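Beta-glucoside phosphorylase BglX (Unidentified, PDB 5VQE) probably cleaves beta-glucosides by transferring the glucosyl unit to phosphate, as a phosphorylase of glycoside hydrolase family 3. Local coordinates at residues P50-Y64 with R78-N92. Residues are numbered along the deposited sequence; the frame is centred on the assembly and turned at random.
Sequences PLDVMKHFLPGAVMY and RLQKASKIPLLIACN. With G2F (2-deoxy-2-fluoro-alpha-D-glucopyranose), chain B.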
ATOM      1  N   PRO A  50     -11.809  -3.760  21.232  1.00 32.84           N
ATOM      2  CA  PRO A  50     -10.622  -2.932  20.940  1.00 30.39           C
ATOM      3  C   PRO A  50      -9.758  -2.665  22.157  1.00 35.34           C
ATOM      4  O   PRO A  50      -8.528  -2.612  22.037  1.00 32.60           O
ATOM      5  CB  PRO A  50     -11.221  -1.635  20.371  1.00 33.13           C
ATOM      6  CG  PRO A  50     -12.653  -1.635  20.810  1.00 37.08           C
ATOM      7  CD  PRO A  50     -13.058  -3.074  20.859  1.00 41.50           C
ATOM      8  N   LEU A  51     -10.362  -2.498  23.332  1.00 33.23           N
ATOM      9  CA  LEU A  51      -9.592  -2.254  24.546  1.00 35.57           C
ATOM     10  C   LEU A  51      -8.744  -3.450  24.957  1.00 32.01           C
ATOM     11  O   LEU A  51      -7.997  -3.340  25.936  1.00 30.70           O
ATOM     12  CB  LEU A  51     -10.529  -1.865  25.696  1.00 36.26           C
ATOM     13  CG  LEU A  51     -10.952  -0.398  25.856  1.00 42.00           C
ATOM     14  CD1 LEU A  51     -10.821   0.415  24.578  1.00 36.40           C
ATOM     15  CD2 LEU A  51     -12.383  -0.328  26.384  1.00 40.86           C
ATOM     16  N   ASP A  52      -8.838  -4.581  24.251  1.00 34.13           N
ATOM     17  CA  ASP A  52      -7.909  -5.678  24.486  1.00 32.98           C
ATOM     18  C   ASP A  52      -6.474  -5.295  24.157  1.00 28.06           C
ATOM     19  O   ASP A  52      -5.547  -5.970  24.617  1.00 31.95           O
ATOM     20  CB  ASP A  52      -8.302  -6.907  23.667  1.00 35.48           C
ATOM     21  CG  ASP A  52      -9.424  -7.699  24.304  1.00 39.75           C
ATOM     22  OD1 ASP A  52     -10.026  -7.203  25.280  1.00 44.15           O
ATOM     23  OD2 ASP A  52      -9.694  -8.823  23.832  1.00 43.04           O
ATOM     24  N   VAL A  53      -6.260  -4.239  23.370  1.00 27.45           N
ATOM     25  CA  VAL A  53      -4.897  -3.801  23.094  1.00 27.65           C
ATOM     26  C   VAL A  53      -4.205  -3.256  24.332  1.00 24.15           C
ATOM     27  O   VAL A  53      -2.996  -3.010  24.295  1.00 22.87           O
ATOM     28  CB  VAL A  53      -4.846  -2.728  21.984  1.00 24.86           C
ATOM     29  CG1 VAL A  53      -5.557  -3.218  20.729  1.00 30.87           C
ATOM     30  CG2 VAL A  53      -5.425  -1.398  22.457  1.00 27.33           C
ATOM     31  N   MET A  54      -4.937  -3.070  25.431  1.00 24.31           N
ATOM     32  CA  MET A  54      -4.391  -2.485  26.646  1.00 25.62           C
ATOM     33  C   MET A  54      -4.359  -3.462  27.816  1.00 19.83           C
ATOM     34  O   MET A  54      -4.147  -3.031  28.951  1.00 24.31           O
ATOM     35  CB  MET A  54      -5.205  -1.250  27.046  1.00 24.91           C
ATOM     36  CG  MET A  54      -5.164  -0.112  26.048  1.00 29.03           C
ATOM     37  SD  MET A  54      -6.431   1.111  26.429  1.00 46.30           S
ATOM     38  CE  MET A  54      -6.337   2.156  24.976  1.00 37.35           C
ATOM     39  N   LYS A  55      -4.571  -4.759  27.578  1.00 22.64           N
ATOM     40  CA  LYS A  55      -4.615  -5.718  28.682  1.00 24.68           C
ATOM     41  C   LYS A  55      -3.231  -6.070  29.215  1.00 26.87           C
ATOM     42  O   LYS A  55      -3.096  -6.396  30.399  1.00 23.44           O
ATOM     43  CB  LYS A  55      -5.310  -7.012  28.245  1.00 28.11           C
ATOM     44  CG  LYS A  55      -6.637  -6.813  27.551  1.00 33.15           C
ATOM     45  N   HIS A  56      -2.204  -6.051  28.364  1.00 20.85           N
ATOM     46  CA  HIS A  56      -0.889  -6.535  28.745  1.00 23.04           C
ATOM     47  C   HIS A  56       0.144  -5.430  28.842  1.00 19.01           C
ATOM     48  O   HIS A  56       1.233  -5.665  29.375  1.00 20.36           O
ATOM     49  CB  HIS A  56      -0.423  -7.587  27.735  1.00 24.28           C
ATOM     50  CG  HIS A  56      -1.426  -8.674  27.512  1.00 25.56           C
ATOM     51  ND1 HIS A  56      -1.622  -9.699  28.413  1.00 29.32           N
ATOM     52  CD2 HIS A  56      -2.307  -8.882  26.506  1.00 27.79           C
ATOM     53  CE1 HIS A  56      -2.572 -10.499  27.964  1.00 27.32           C
ATOM     54  NE2 HIS A  56      -3.002 -10.029  26.808  1.00 27.15           N
ATOM     55  N   PHE A  57      -0.171  -4.248  28.331  1.00 18.28           N
ATOM     56  CA  PHE A  57       0.706  -3.090  28.330  1.00 17.82           C
ATOM     57  C   PHE A  57      -0.107  -1.935  27.771  1.00 14.61           C
ATOM     58  O   PHE A  57      -1.222  -2.121  27.279  1.00 14.94           O
ATOM     59  CB  PHE A  57       1.968  -3.338  27.497  1.00 16.66           C
ATOM     60  CG  PHE A  57       1.690  -3.909  26.136  1.00 16.21           C
ATOM     61  CD1 PHE A  57       1.825  -5.264  25.905  1.00 13.07           C
ATOM     62  CD2 PHE A  57       1.287  -3.091  25.094  1.00 16.43           C
ATOM     63  CE1 PHE A  57       1.572  -5.799  24.661  1.00 16.27           C
ATOM     64  CE2 PHE A  57       1.034  -3.613  23.849  1.00 15.96           C
ATOM     65  CZ  PHE A  57       1.172  -4.975  23.629  1.00 18.15           C
ATOM     66  N   LEU A  58       0.466  -0.740  27.843  1.00 18.67           N
ATOM     67  CA  LEU A  58      -0.205   0.450  27.333  1.00 15.22           C
ATOM     68  C   LEU A  58       0.461   0.870  26.027  1.00 14.67           C
ATOM     69  O   LEU A  58       1.572   1.429  26.049  1.00 16.58           O
ATOM     70  CB  LEU A  58      -0.154   1.576  28.371  1.00 19.01           C
ATOM     71  CG  LEU A  58      -0.790   1.172  29.719  1.00 22.73           C
ATOM     72  CD1 LEU A  58      -0.640   2.275  30.779  1.00 25.93           C
ATOM     73  CD2 LEU A  58      -2.267   0.774  29.570  1.00 20.68           C
ATOM     74  N   PRO A  59      -0.153   0.610  24.872  1.00 13.79           N
ATOM     75  CA  PRO A  59       0.561   0.788  23.603  1.00 12.11           C
ATOM     76  C   PRO A  59       0.718   2.252  23.232  1.00 13.57           C
ATOM     77  O   PRO A  59       0.003   3.134  23.715  1.00 16.09           O
ATOM     78  CB  PRO A  59      -0.322   0.056  22.587  1.00 12.93           C
ATOM     79  CG  PRO A  59      -1.693   0.158  23.151  1.00 17.86           C
ATOM     80  CD  PRO A  59      -1.517   0.090  24.659  1.00 17.54           C
ATOM     81  N   GLY A  60       1.668   2.498  22.333  1.00 13.50           N
ATOM     82  CA  GLY A  60       1.902   3.845  21.845  1.00 13.30           C
ATOM     83  C   GLY A  60       1.033   4.196  20.650  1.00 13.48           C
ATOM     84  O   GLY A  60       0.832   5.379  20.360  1.00 10.70           O
ATOM     85  N   ALA A  61       0.516   3.185  19.954  1.00 10.17           N
ATOM     86  CA  ALA A  61      -0.259   3.403  18.737  1.00 13.12           C
ATOM     87  C   ALA A  61      -1.143   2.193  18.472  1.00 10.68           C
ATOM     88  O   ALA A  61      -0.953   1.125  19.054  1.00 11.43           O
ATOM     89  CB  ALA A  61       0.656   3.661  17.531  1.00 12.00           C
ATOM     90  N   VAL A  62      -2.132   2.386  17.593  1.00 11.71           N
ATOM     91  CA  VAL A  62      -2.910   1.298  17.023  1.00 11.41           C
ATOM     92  C   VAL A  62      -3.029   1.534  15.525  1.00 14.29           C
ATOM     93  O   VAL A  62      -2.859   2.653  15.038  1.00 13.89           O
ATOM     94  CB  VAL A  62      -4.316   1.168  17.646  1.00 16.41           C
ATOM     95  CG1 VAL A  62      -4.218   0.887  19.129  1.00 15.59           C
ATOM     96  CG2 VAL A  62      -5.133   2.428  17.399  1.00 16.80           C
ATOM     97  N   MET A  63      -3.321   0.457  14.794  1.00 11.75           N
ATOM     98  CA  MET A  63      -3.686   0.530  13.384  1.00 13.53           C
ATOM     99  C   MET A  63      -5.035  -0.147  13.185  1.00 13.72           C
ATOM    100  O   MET A  63      -5.248  -1.262  13.671  1.00 15.78           O
ATOM    101  CB  MET A  63      -2.650  -0.143  12.476  1.00 13.47           C
ATOM    102  CG  MET A  63      -2.887   0.186  10.988  1.00 15.13           C
ATOM    103  SD  MET A  63      -2.237  -0.985   9.774  1.00 15.73           S
ATOM    104  CE  MET A  63      -3.422  -2.314   9.940  1.00 15.93           C
ATOM    105  N   TYR A  64      -5.938   0.528  12.479  1.00 12.04           N
ATOM    106  CA  TYR A  64      -7.244  -0.029  12.146  1.00 14.17           C
ATOM    107  C   TYR A  64      -7.121  -0.845  10.864  1.00 13.43           C
ATOM    108  O   TYR A  64      -6.660  -0.333   9.837  1.00 14.21           O
ATOM    109  CB  TYR A  64      -8.297   1.066  11.941  1.00 15.14           C
ATOM    110  CG  TYR A  64      -8.629   1.921  13.151  1.00 16.31           C
ATOM    111  CD1 TYR A  64      -8.535   1.415  14.435  1.00 18.08           C
ATOM    112  CD2 TYR A  64      -9.056   3.231  12.997  1.00 16.74           C
ATOM    113  CE1 TYR A  64      -8.843   2.189  15.530  1.00 15.45           C
ATOM    114  CE2 TYR A  64      -9.365   4.019  14.096  1.00 16.46           C
ATOM    115  CZ  TYR A  64      -9.259   3.486  15.358  1.00 16.68           C
ATOM    116  OH  TYR A  64      -9.562   4.254  16.455  1.00 15.95           O
ATOM    117  N   ARG A  78     -13.292   5.768  22.147  1.00 18.34           N
ATOM    118  CA  ARG A  78     -13.102   4.838  23.249  1.00 21.73           C
ATOM    119  C   ARG A  78     -11.623   4.654  23.564  1.00 26.06           C
ATOM    120  O   ARG A  78     -11.209   4.713  24.728  1.00 21.46           O
ATOM    121  CB  ARG A  78     -13.746   3.508  22.899  1.00 22.65           C
ATOM    122  CG  ARG A  78     -15.255   3.601  22.724  1.00 24.69           C
ATOM    123  CD  ARG A  78     -15.789   2.307  22.173  1.00 25.97           C
ATOM    124  NE  ARG A  78     -15.392   1.171  22.993  1.00 30.12           N
ATOM    125  CZ  ARG A  78     -15.687  -0.091  22.710  1.00 33.30           C
ATOM    126  NH1 ARG A  78     -16.384  -0.389  21.618  1.00 31.97           N
ATOM    127  NH2 ARG A  78     -15.282  -1.057  23.522  1.00 32.08           N
ATOM    128  N   LEU A  79     -10.809   4.441  22.532  1.00 23.09           N
ATOM    129  CA  LEU A  79      -9.390   4.190  22.754  1.00 22.61           C
ATOM    130  C   LEU A  79      -8.706   5.399  23.367  1.00 21.45           C
ATOM    131  O   LEU A  79      -7.987   5.280  24.367  1.00 25.15           O
ATOM    132  CB  LEU A  79      -8.719   3.806  21.440  1.00 23.15           C
ATOM    133  CG  LEU A  79      -9.034   2.401  20.950  1.00 23.20           C
ATOM    134  CD1 LEU A  79      -8.584   2.257  19.505  1.00 24.98           C
ATOM    135  CD2 LEU A  79      -8.370   1.362  21.836  1.00 23.71           C
ATOM    136  N   GLN A  80      -8.910   6.579  22.781  1.00 19.70           N
ATOM    137  CA  GLN A  80      -8.178   7.750  23.240  1.00 24.08           C
ATOM    138  C   GLN A  80      -8.564   8.130  24.663  1.00 26.18           C
ATOM    139  O   GLN A  80      -7.694   8.461  25.476  1.00 30.93           O
ATOM    140  CB  GLN A  80      -8.412   8.922  22.293  1.00 21.62           C
ATOM    141  CG  GLN A  80      -7.816   8.737  20.894  1.00 20.62           C
ATOM    142  CD  GLN A  80      -6.299   8.863  20.863  1.00 17.70           C
ATOM    143  OE1 GLN A  80      -5.617   8.604  21.850  1.00 18.01           O
ATOM    144  NE2 GLN A  80      -5.767   9.255  19.713  1.00 15.39           N
ATOM    145  N   LYS A  81      -9.858   8.111  24.984  1.00 24.02           N
ATOM    146  CA  LYS A  81     -10.266   8.484  26.334  1.00 26.18           C
ATOM    147  C   LYS A  81      -9.798   7.471  27.375  1.00 25.49           C
ATOM    148  O   LYS A  81      -9.634   7.833  28.543  1.00 27.25           O
ATOM    149  CB  LYS A  81     -11.785   8.663  26.391  1.00 24.80           C
ATOM    150  CG  LYS A  81     -12.265   9.979  25.792  1.00 21.71           C
ATOM    151  N   ALA A  82      -9.558   6.225  26.973  1.00 23.26           N
ATOM    152  CA  ALA A  82      -9.012   5.214  27.866  1.00 23.25           C
ATOM    153  C   ALA A  82      -7.493   5.258  27.978  1.00 26.02           C
ATOM    154  O   ALA A  82      -6.940   4.553  28.831  1.00 27.65           O
ATOM    155  CB  ALA A  82      -9.440   3.828  27.392  1.00 27.16           C
ATOM    156  N   SER A  83      -6.811   6.059  27.160  1.00 27.15           N
ATOM    157  CA  SER A  83      -5.353   6.109  27.129  1.00 22.42           C
ATOM    158  C   SER A  83      -4.841   7.311  27.910  1.00 20.86           C
ATOM    159  O   SER A  83      -5.289   8.438  27.680  1.00 21.11           O
ATOM    160  CB  SER A  83      -4.843   6.197  25.689  1.00 19.92           C
ATOM    161  OG  SER A  83      -5.159   5.028  24.964  1.00 25.20           O
ATOM    162  N   LYS A  84      -3.868   7.080  28.797  1.00 21.62           N
ATOM    163  CA  LYS A  84      -3.236   8.200  29.490  1.00 21.14           C
ATOM    164  C   LYS A  84      -2.418   9.047  28.528  1.00 20.50           C
ATOM    165  O   LYS A  84      -2.480  10.283  28.568  1.00 19.75           O
ATOM    166  CB  LYS A  84      -2.350   7.704  30.634  1.00 28.42           C
ATOM    167  CG  LYS A  84      -1.651   8.858  31.361  1.00 35.13           C
ATOM    168  CD  LYS A  84      -0.897   8.421  32.611  1.00 43.62           C
ATOM    169  CE  LYS A  84       0.364   7.639  32.273  1.00 40.72           C
ATOM    170  NZ  LYS A  84       1.262   7.514  33.460  1.00 41.56           N
ATOM    171  N   ILE A  85      -1.620   8.405  27.689  1.00 17.50           N
ATOM    172  CA  ILE A  85      -0.896   9.071  26.606  1.00 16.68           C
ATOM    173  C   ILE A  85      -1.733   8.919  25.338  1.00 14.47           C
ATOM    174  O   ILE A  85      -2.083   7.789  24.983  1.00 14.25           O
ATOM    175  CB  ILE A  85       0.505   8.462  26.391  1.00 13.74           C
ATOM    176  CG1 ILE A  85       1.305   8.402  27.697  1.00 19.39           C
ATOM    177  CG2 ILE A  85       1.252   9.249  25.331  1.00 14.64           C
ATOM    178  CD1 ILE A  85       1.548   9.746  28.356  1.00 21.53           C
ATOM    179  N   PRO A  86      -2.064  10.005  24.637  1.00 13.92           N
ATOM    180  CA  PRO A  86      -2.803   9.858  23.379  1.00 13.70           C
ATOM    181  C   PRO A  86      -2.098   8.907  22.424  1.00 12.60           C
ATOM    182  O   PRO A  86      -0.870   8.852  22.364  1.00 12.98           O
ATOM    183  CB  PRO A  86      -2.842  11.285  22.814  1.00 16.40           C
ATOM    184  CG  PRO A  86      -2.691  12.164  23.977  1.00 19.77           C
ATOM    185  CD  PRO A  86      -1.828  11.423  24.963  1.00 16.57           C
ATOM    186  N   LEU A  87      -2.898   8.193  21.642  1.00 13.11           N
ATOM    187  CA  LEU A  87      -2.404   7.220  20.677  1.00 14.69           C
ATOM    188  C   LEU A  87      -2.159   7.860  19.316  1.00 14.42           C
ATOM    189  O   LEU A  87      -2.940   8.701  18.869  1.00 12.01           O
ATOM    190  CB  LEU A  87      -3.420   6.091  20.493  1.00 14.56           C
ATOM    191  CG  LEU A  87      -3.727   5.228  21.717  1.00 14.88           C
ATOM    192  CD1 LEU A  87      -5.088   4.552  21.576  1.00 16.68           C
ATOM    193  CD2 LEU A  87      -2.636   4.199  21.890  1.00 12.73           C
ATOM    194  N   LEU A  88      -1.091   7.429  18.646  1.00 13.37           N
ATOM    195  CA  LEU A  88      -1.059   7.527  17.192  1.00 12.67           C
ATOM    196  C   LEU A  88      -1.995   6.465  16.631  1.00 12.52           C
ATOM    197  O   LEU A  88      -1.984   5.317  17.089  1.00 10.78           O
ATOM    198  CB  LEU A  88       0.356   7.333  16.655  1.00 10.68           C
ATOM    199  CG  LEU A  88       1.383   8.388  17.073  1.00 10.59           C
ATOM    200  CD1 LEU A  88       2.752   7.955  16.629  1.00 14.95           C
ATOM    201  CD2 LEU A  88       1.043   9.750  16.501  1.00 15.35           C
ATOM    202  N   ILE A  89      -2.840   6.857  15.679  1.00 12.23           N
ATOM    203  CA  ILE A  89      -3.842   5.970  15.096  1.00 10.99           C
ATOM    204  C   ILE A  89      -3.538   5.861  13.610  1.00 11.13           C
ATOM    205  O   ILE A  89      -3.728   6.825  12.857  1.00 13.20           O
ATOM    206  CB  ILE A  89      -5.274   6.471  15.342  1.00 11.49           C
ATOM    207  CG1 ILE A  89      -5.573   6.502  16.845  1.00 17.01           C
ATOM    208  CG2 ILE A  89      -6.282   5.566  14.653  1.00 13.79           C
ATOM    209  CD1 ILE A  89      -6.873   7.176  17.199  1.00 18.27           C
ATOM    210  N   ALA A  90      -3.065   4.692  13.189  1.00 10.50           N
ATOM    211  CA  ALA A  90      -2.585   4.477  11.836  1.00 12.21           C
ATOM    212  C   ALA A  90      -3.593   3.700  10.993  1.00 11.56           C
ATOM    213  O   ALA A  90      -4.506   3.048  11.507  1.00 10.64           O
ATOM    214  CB  ALA A  90      -1.250   3.729  11.859  1.00 13.20           C
ATOM    215  N   CYS A  91      -3.412   3.793   9.676  1.00 10.26           N
ATOM    216  CA  CYS A  91      -4.237   3.076   8.713  1.00 11.08           C
ATOM    217  C   CYS A  91      -3.461   2.965   7.402  1.00 11.02           C
ATOM    218  O   CYS A  91      -2.726   3.891   7.031  1.00 10.35           O
ATOM    219  CB  CYS A  91      -5.579   3.800   8.499  1.00 12.18           C
ATOM    220  SG  CYS A  91      -6.895   2.794   7.744  1.00 13.59           S
ATOM    221  N   ASN A  92      -3.635   1.837   6.702  1.00 10.44           N
ATOM    222  CA  ASN A  92      -3.061   1.627   5.371  1.00 10.25           C
ATOM    223  C   ASN A  92      -3.970   2.273   4.319  1.00 11.96           C
ATOM    224  O   ASN A  92      -4.605   1.602   3.504  1.00 13.57           O
ATOM    225  CB  ASN A  92      -2.895   0.138   5.064  1.00 12.49           C
ATOM    226  CG  ASN A  92      -1.769  -0.518   5.843  1.00 13.27           C
ATOM    227  OD1 ASN A  92      -1.959  -1.551   6.513  1.00 13.68           O
ATOM    228  ND2 ASN A  92      -0.586   0.039   5.722  1.00  7.39           N
TER
HETATM  229  C1  G2F B 601       3.773  -4.482   6.652  1.00 13.43           C
HETATM  230  C2  G2F B 601       3.544  -4.062   5.164  1.00 16.96           C
HETATM  231  C3  G2F B 601       3.261  -2.531   5.136  1.00 11.41           C
HETATM  232  C4  G2F B 601       2.062  -2.229   6.087  1.00 13.57           C
HETATM  233  C5  G2F B 601       2.435  -2.740   7.520  1.00 12.95           C
HETATM  234  C6  G2F B 601       1.229  -2.532   8.521  1.00 13.96           C
HETATM  235  O3  G2F B 601       2.826  -2.203   3.843  1.00 11.73           O
HETATM  236  O4  G2F B 601       1.936  -0.835   6.172  1.00  9.24           O
HETATM  237  O5  G2F B 601       2.667  -4.136   7.449  1.00 12.31           O
HETATM  238  O6  G2F B 601       0.082  -3.099   7.956  1.00 14.50           O
HETATM  239  F2  G2F B 601       4.654  -4.315   4.436  1.00 13.36           F
HETATM  240  O   HOH W   1      -0.157   5.890  23.934  1.00 14.32           O
HETATM  241  O   HOH W   2      -5.620  -0.471   7.041  1.00 20.40           O
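Val62 sits between two residues of the neighbouring parallel strand: its N donates to Leu88 O, and its O takes Ala90 N in a nearly straight bond (2.8 Å, 174°). Tyr64 N continues the pairing to Ala90 O. On the helix side of these strands the packing is tight. Val62 CG2 meets Leu79 CD1 tip to tip at 4.0 Å and lies alongside Ile89 CG1. Ile89 CG2 rests over one face of the Tyr64 ring, 3.9 Å from its centroid, while Leu79 CD1 touches the ring edge in plane; the phenol OH bonds to Thr76. Toward solvent, at Arg78 and Ala82, contacts thin out: Arg78 turns one guanidinium face to Pro50 CG, and Ala82 CB meets Met54 SD at 4.2 Å. Met63 points to the other face of the sheet; CG swings opposite the backbone N (chi1 -168°), which runs the chain along Ala90 and leaves SD 3.6 Å from O6 of the bound fluoroglucose. With the thioether gone, as in an alanine here, a gap would probably open between Ala90 and O6 of the sugar. This is a beta-alpha-beta crossover, 61-64 to 88-91 through helix 69-82, in the TIM-barrel-type domain of family 3, its strand ends lining the sugar pocket.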